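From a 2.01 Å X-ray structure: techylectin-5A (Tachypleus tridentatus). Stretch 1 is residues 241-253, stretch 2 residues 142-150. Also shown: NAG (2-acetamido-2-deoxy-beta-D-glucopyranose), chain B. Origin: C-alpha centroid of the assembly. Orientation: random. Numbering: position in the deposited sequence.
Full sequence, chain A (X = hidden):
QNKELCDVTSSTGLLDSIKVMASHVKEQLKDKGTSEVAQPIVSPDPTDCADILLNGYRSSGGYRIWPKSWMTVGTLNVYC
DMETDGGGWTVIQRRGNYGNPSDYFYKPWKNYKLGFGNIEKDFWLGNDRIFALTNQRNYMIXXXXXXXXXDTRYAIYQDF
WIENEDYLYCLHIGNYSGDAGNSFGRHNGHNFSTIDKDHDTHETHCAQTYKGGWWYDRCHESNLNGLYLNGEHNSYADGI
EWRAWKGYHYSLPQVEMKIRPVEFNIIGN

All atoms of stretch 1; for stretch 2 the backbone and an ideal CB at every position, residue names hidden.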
# COMPACT_ATOMS: atom_id res chain seq x y z
N GLU A 241 -4.66 -6.64 9.03
CA GLU A 241 -6.11 -6.61 9.14
C GLU A 241 -6.88 -5.77 8.13
O GLU A 241 -6.41 -4.74 7.64
CB GLU A 241 -6.52 -6.11 10.53
CG GLU A 241 -5.65 -6.58 11.71
CD GLU A 241 -5.86 -8.04 12.06
OE1 GLU A 241 -7.02 -8.51 11.97
OE2 GLU A 241 -4.87 -8.70 12.43
N TRP A 242 -8.09 -6.22 7.83
CA TRP A 242 -9.02 -5.50 6.97
C TRP A 242 -10.34 -5.79 7.68
O TRP A 242 -11.04 -6.76 7.38
CB TRP A 242 -9.02 -6.04 5.54
CG TRP A 242 -9.81 -5.15 4.61
CD1 TRP A 242 -11.15 -5.22 4.35
CD2 TRP A 242 -9.32 -4.01 3.88
NE1 TRP A 242 -11.52 -4.20 3.50
CE2 TRP A 242 -10.42 -3.45 3.20
CE3 TRP A 242 -8.06 -3.42 3.74
CZ2 TRP A 242 -10.29 -2.31 2.38
CZ3 TRP A 242 -7.93 -2.29 2.93
CH2 TRP A 242 -9.05 -1.75 2.26
N ARG A 243 -10.63 -4.95 8.65
CA ARG A 243 -11.80 -5.08 9.50
C ARG A 243 -13.13 -5.48 8.86
O ARG A 243 -13.78 -6.42 9.33
CB ARG A 243 -12.01 -3.79 10.29
CG ARG A 243 -13.15 -3.88 11.29
CD ARG A 243 -13.42 -2.54 11.93
NE ARG A 243 -14.52 -2.61 12.88
CZ ARG A 243 -14.89 -1.60 13.67
NH1 ARG A 243 -14.24 -0.44 13.62
NH2 ARG A 243 -15.91 -1.76 14.50
N ALA A 244 -13.53 -4.78 7.81
CA ALA A 244 -14.81 -5.05 7.17
C ALA A 244 -14.97 -6.47 6.63
O ALA A 244 -16.09 -6.93 6.43
CB ALA A 244 -15.07 -4.04 6.06
N TRP A 245 -13.87 -7.17 6.40
CA TRP A 245 -13.97 -8.52 5.88
C TRP A 245 -13.69 -9.60 6.92
O TRP A 245 -14.54 -10.47 7.14
CB TRP A 245 -13.02 -8.70 4.68
CG TRP A 245 -13.11 -10.07 4.03
CD1 TRP A 245 -14.19 -10.91 4.03
CD2 TRP A 245 -12.08 -10.73 3.28
NE1 TRP A 245 -13.90 -12.05 3.33
CE2 TRP A 245 -12.62 -11.97 2.86
CE3 TRP A 245 -10.77 -10.40 2.92
CZ2 TRP A 245 -11.88 -12.89 2.09
CZ3 TRP A 245 -10.03 -11.31 2.16
CH2 TRP A 245 -10.59 -12.54 1.75
N LYS A 246 -12.54 -9.55 7.57
CA LYS A 246 -12.18 -10.58 8.55
C LYS A 246 -12.09 -10.15 10.02
O LYS A 246 -11.66 -10.94 10.86
CB LYS A 246 -10.86 -11.23 8.14
CG LYS A 246 -10.89 -11.93 6.79
CD LYS A 246 -11.75 -13.17 6.85
CE LYS A 246 -11.60 -14.02 5.59
NZ LYS A 246 -12.38 -15.28 5.67
N GLY A 247 -12.48 -8.92 10.33
CA GLY A 247 -12.41 -8.46 11.72
C GLY A 247 -11.03 -8.01 12.18
O GLY A 247 -10.19 -7.61 11.37
N TYR A 248 -10.79 -8.08 13.48
CA TYR A 248 -9.50 -7.67 14.05
C TYR A 248 -8.61 -8.82 14.53
O TYR A 248 -7.57 -8.57 15.15
CB TYR A 248 -9.72 -6.71 15.21
CG TYR A 248 -10.07 -5.29 14.81
CD1 TYR A 248 -9.30 -4.60 13.88
CD2 TYR A 248 -11.14 -4.63 15.41
CE1 TYR A 248 -9.58 -3.28 13.56
CE2 TYR A 248 -11.43 -3.31 15.10
CZ TYR A 248 -10.64 -2.64 14.18
OH TYR A 248 -10.88 -1.32 13.89
N HIS A 249 -9.00 -10.06 14.25
CA HIS A 249 -8.21 -11.21 14.69
C HIS A 249 -7.83 -12.15 13.55
O HIS A 249 -7.75 -13.37 13.74
CB HIS A 249 -8.97 -11.98 15.77
CG HIS A 249 -9.01 -11.27 17.09
ND1 HIS A 249 -7.99 -11.36 18.02
CD2 HIS A 249 -9.94 -10.45 17.64
CE1 HIS A 249 -8.29 -10.62 19.07
NE2 HIS A 249 -9.46 -10.06 18.87
N TYR A 250 -7.60 -11.59 12.37
CA TYR A 250 -7.24 -12.39 11.21
C TYR A 250 -6.24 -11.63 10.34
O TYR A 250 -6.58 -10.61 9.72
CB TYR A 250 -8.50 -12.75 10.41
CG TYR A 250 -8.29 -13.84 9.38
CD1 TYR A 250 -7.63 -13.58 8.18
CD2 TYR A 250 -8.74 -15.14 9.62
CE1 TYR A 250 -7.41 -14.59 7.25
CE2 TYR A 250 -8.53 -16.16 8.69
CZ TYR A 250 -7.87 -15.87 7.51
OH TYR A 250 -7.64 -16.88 6.59
N SER A 251 -5.01 -12.14 10.29
CA SER A 251 -3.94 -11.54 9.52
C SER A 251 -3.92 -12.17 8.13
O SER A 251 -3.51 -13.32 7.97
CB SER A 251 -2.60 -11.77 10.22
OG SER A 251 -1.53 -11.12 9.56
N LEU A 252 -4.37 -11.41 7.12
CA LEU A 252 -4.41 -11.91 5.75
C LEU A 252 -3.03 -12.39 5.29
O LEU A 252 -2.02 -11.72 5.50
CB LEU A 252 -4.95 -10.81 4.81
CG LEU A 252 -6.39 -10.37 5.09
CD1 LEU A 252 -6.70 -9.07 4.37
CD2 LEU A 252 -7.37 -11.46 4.66
N PRO A 253 -2.98 -13.58 4.67
CA PRO A 253 -1.71 -14.14 4.19
C PRO A 253 -1.13 -13.47 2.95
O PRO A 253 0.08 -13.55 2.71
CB PRO A 253 -2.05 -15.61 3.97
CG PRO A 253 -3.48 -15.55 3.54
CD PRO A 253 -4.08 -14.55 4.50
N UNK A 142 -6.08 0.23 -5.87
CA UNK A 142 -6.82 -1.01 -5.72
C UNK A 142 -6.15 -1.90 -4.69
O UNK A 142 -4.93 -2.05 -4.69
CB UNK A 142 -6.94 -1.74 -7.06
N UNK A 143 -6.95 -2.47 -3.79
CA UNK A 143 -6.45 -3.38 -2.77
C UNK A 143 -6.90 -4.79 -3.15
O UNK A 143 -8.09 -5.03 -3.35
CB UNK A 143 -6.95 -2.99 -1.38
N UNK A 144 -5.96 -5.72 -3.27
CA UNK A 144 -6.30 -7.10 -3.58
C UNK A 144 -5.98 -7.91 -2.33
O UNK A 144 -4.82 -7.96 -1.90
CB UNK A 144 -5.54 -7.62 -4.80
N UNK A 145 -7.00 -8.53 -1.75
CA UNK A 145 -6.85 -9.31 -0.53
C UNK A 145 -7.22 -10.78 -0.71
O UNK A 145 -8.15 -11.11 -1.46
CB UNK A 145 -7.71 -8.70 0.58
N UNK A 146 -6.51 -11.66 -0.02
CA UNK A 146 -6.77 -13.09 -0.10
C UNK A 146 -6.58 -13.73 1.27
O UNK A 146 -5.63 -13.40 1.99
CB UNK A 146 -5.86 -13.75 -1.13
N UNK A 147 -7.48 -14.64 1.66
CA UNK A 147 -7.35 -15.30 2.95
C UNK A 147 -6.71 -16.68 2.79
O UNK A 147 -6.32 -17.05 1.68
CB UNK A 147 -8.72 -15.42 3.63
N UNK A 148 -6.61 -17.43 3.88
CA UNK A 148 -5.97 -18.75 3.84
C UNK A 148 -6.72 -19.81 3.03
O UNK A 148 -6.13 -20.80 2.61
CB UNK A 148 -5.79 -19.26 5.27
N UNK A 149 -8.02 -19.60 2.81
CA UNK A 149 -8.81 -20.54 2.02
C UNK A 149 -8.70 -20.19 0.54
O UNK A 149 -9.37 -20.79 -0.30
CB UNK A 149 -10.27 -20.53 2.47
N UNK A 150 -7.85 -19.21 0.24
CA UNK A 150 -7.63 -18.75 -1.13
C UNK A 150 -8.80 -17.93 -1.69
O UNK A 150 -8.86 -17.67 -2.90
CB UNK A 150 -7.37 -19.96 -2.04
C1 NAG B . -11.64 0.82 16.84
C2 NAG B . -10.24 0.82 17.61
C3 NAG B . -10.54 0.79 19.16
C4 NAG B . -11.28 2.08 19.46
C5 NAG B . -12.61 2.08 18.64
C6 NAG B . -13.41 3.37 18.87
C7 NAG B . -8.33 -0.17 16.51
C8 NAG B . -7.49 -1.34 16.09
N2 NAG B . -9.49 -0.39 17.24
O1 NAG B . -11.49 0.84 15.38
O3 NAG B . -9.33 0.80 19.91
O4 NAG B . -11.59 2.14 20.90
O5 NAG B . -12.39 2.00 17.20
O6 NAG B . -14.59 3.18 18.02
O7 NAG B . -7.94 0.97 16.19

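Position 142 lies on an extended strand, and no atom of stretch 1 comes within 5.5 Å of its ideal CB. Many side chains would do. The deposited residue is Arg142.

At position 143 CA-to-CB points toward stretch 1. The ideal CB is 4.4 Å from Trp242 CH2, so an apolar or aromatic side chain would suit. It is Phe143. The edge of Trp242 meets the face of its ring, with Trp242 CZ3 3.7 Å from Phe143 CD2 and the planes at 51°.

Position 144 again has nothing of stretch 1 near its CB. A polar residue is as likely as any other. It is Asp144. Its OD1 forms a salt bridge with Arg142 NE at 2.9 Å.

Position 145 faces an apolar pocket. Its ideal CB is 3.8 Å from Trp245 CZ3 and 3.9 Å from Leu252 CD1. The Trp242 ring lies beyond, with its CG 5.8 Å from that CB, within reach of a longer chain. A branched aliphatic residue or methionine would fit. Leu145 fills the site. Its CD1 sits over one face of Trp242, 3.7 Å from the centroid of the five-membered ring, a CH-pi contact.

At position 146 CA-to-CB points away from stretch 1, so a long polar chain is plausible. It is Lys146. Its backbone does make contact: Lys146 O is 3.2 Å from Pro253 CD.

At position 147 CA-to-CB points sideways. The ideal CB is 3.8 Å from Lys246 CE, 3.9 Å from Trp245 CH2 and 3.5 Å from Tyr250 OH. The nearby lysine favours an acid, and space is limited, so a short one fits well. It is Asp147. OD2 accepts a hydrogen bond from Lys246 NZ at 3.1 Å, within a salt bridge. The residue also opens a type I turn.

At position 148 the ideal CB is tight against Tyr250 OH, at 3.3 Å, but a chain could continue outward. A long flexible residue would suit. It is Lys148, whose end leads away. Its backbone N donates to Tyr250 OH at 3.0 Å.

Position 149 has no close neighbour at its CB; polar residues are reasonable in this turn. It is Glu149. Glu149 N donates a weak hydrogen bond to Asp147 OD1 at 2.7 Å. A water donates to Glu149 OE1 at 2.5 Å and also hydrogen-bonds Tyr250 OH at 2.8 Å.

Position 150 has positive phi, 73°, which favours glycine, asparagine or aspartate. It is Asn150, closing the turn: its N donates to Asp147 O at 3.0 Å.

Stretch 2 142-150: RFDLKDKEN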
# COMPACT_ATOMS: atom_id res chain seq x y z
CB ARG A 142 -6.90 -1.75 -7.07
CG ARG A 142 -7.50 -3.14 -6.96
CD ARG A 142 -7.71 -3.82 -8.32
NE ARG A 142 -8.07 -5.23 -8.13
CZ ARG A 142 -9.18 -5.80 -8.57
NH1 ARG A 142 -10.08 -5.08 -9.24
NH2 ARG A 142 -9.42 -7.07 -8.31
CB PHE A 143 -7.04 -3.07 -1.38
CG PHE A 143 -6.55 -1.79 -0.77
CD1 PHE A 143 -7.16 -0.57 -1.06
CD2 PHE A 143 -5.49 -1.80 0.14
CE1 PHE A 143 -6.73 0.61 -0.47
CE2 PHE A 143 -5.05 -0.62 0.74
CZ PHE A 143 -5.67 0.58 0.44
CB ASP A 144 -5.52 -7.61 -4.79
CG ASP A 144 -6.12 -7.16 -6.10
OD1 ASP A 144 -7.35 -7.31 -6.27
OD2 ASP A 144 -5.39 -6.65 -6.97
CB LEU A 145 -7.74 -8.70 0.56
CG LEU A 145 -7.83 -7.17 0.58
CD1 LEU A 145 -8.99 -6.74 1.45
CD2 LEU A 145 -6.51 -6.58 1.09
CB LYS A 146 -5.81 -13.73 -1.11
CG LYS A 146 -5.98 -15.24 -1.25
CD LYS A 146 -4.89 -15.86 -2.11
CE LYS A 146 -4.94 -15.37 -3.55
NZ LYS A 146 -3.87 -15.99 -4.38
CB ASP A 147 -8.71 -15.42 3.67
CG ASP A 147 -9.69 -16.33 2.95
OD1 ASP A 147 -9.25 -17.24 2.21
OD2 ASP A 147 -10.91 -16.15 3.14
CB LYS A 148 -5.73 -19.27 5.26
CG LYS A 148 -4.86 -18.34 6.09
CD LYS A 148 -4.43 -18.98 7.39
CE LYS A 148 -3.40 -20.07 7.16
NZ LYS A 148 -2.84 -20.56 8.44
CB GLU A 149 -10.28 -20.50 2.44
CG GLU A 149 -10.62 -21.39 3.62
CD GLU A 149 -9.82 -21.06 4.86
OE1 GLU A 149 -9.98 -19.94 5.39
OE2 GLU A 149 -9.03 -21.92 5.30
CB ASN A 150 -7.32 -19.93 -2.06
CG ASN A 150 -5.88 -20.41 -1.93
OD1 ASN A 150 -5.52 -21.47 -2.44
ND2 ASN A 150 -5.06 -19.61 -1.26
O HOH W 1 -8.82 -19.26 7.54
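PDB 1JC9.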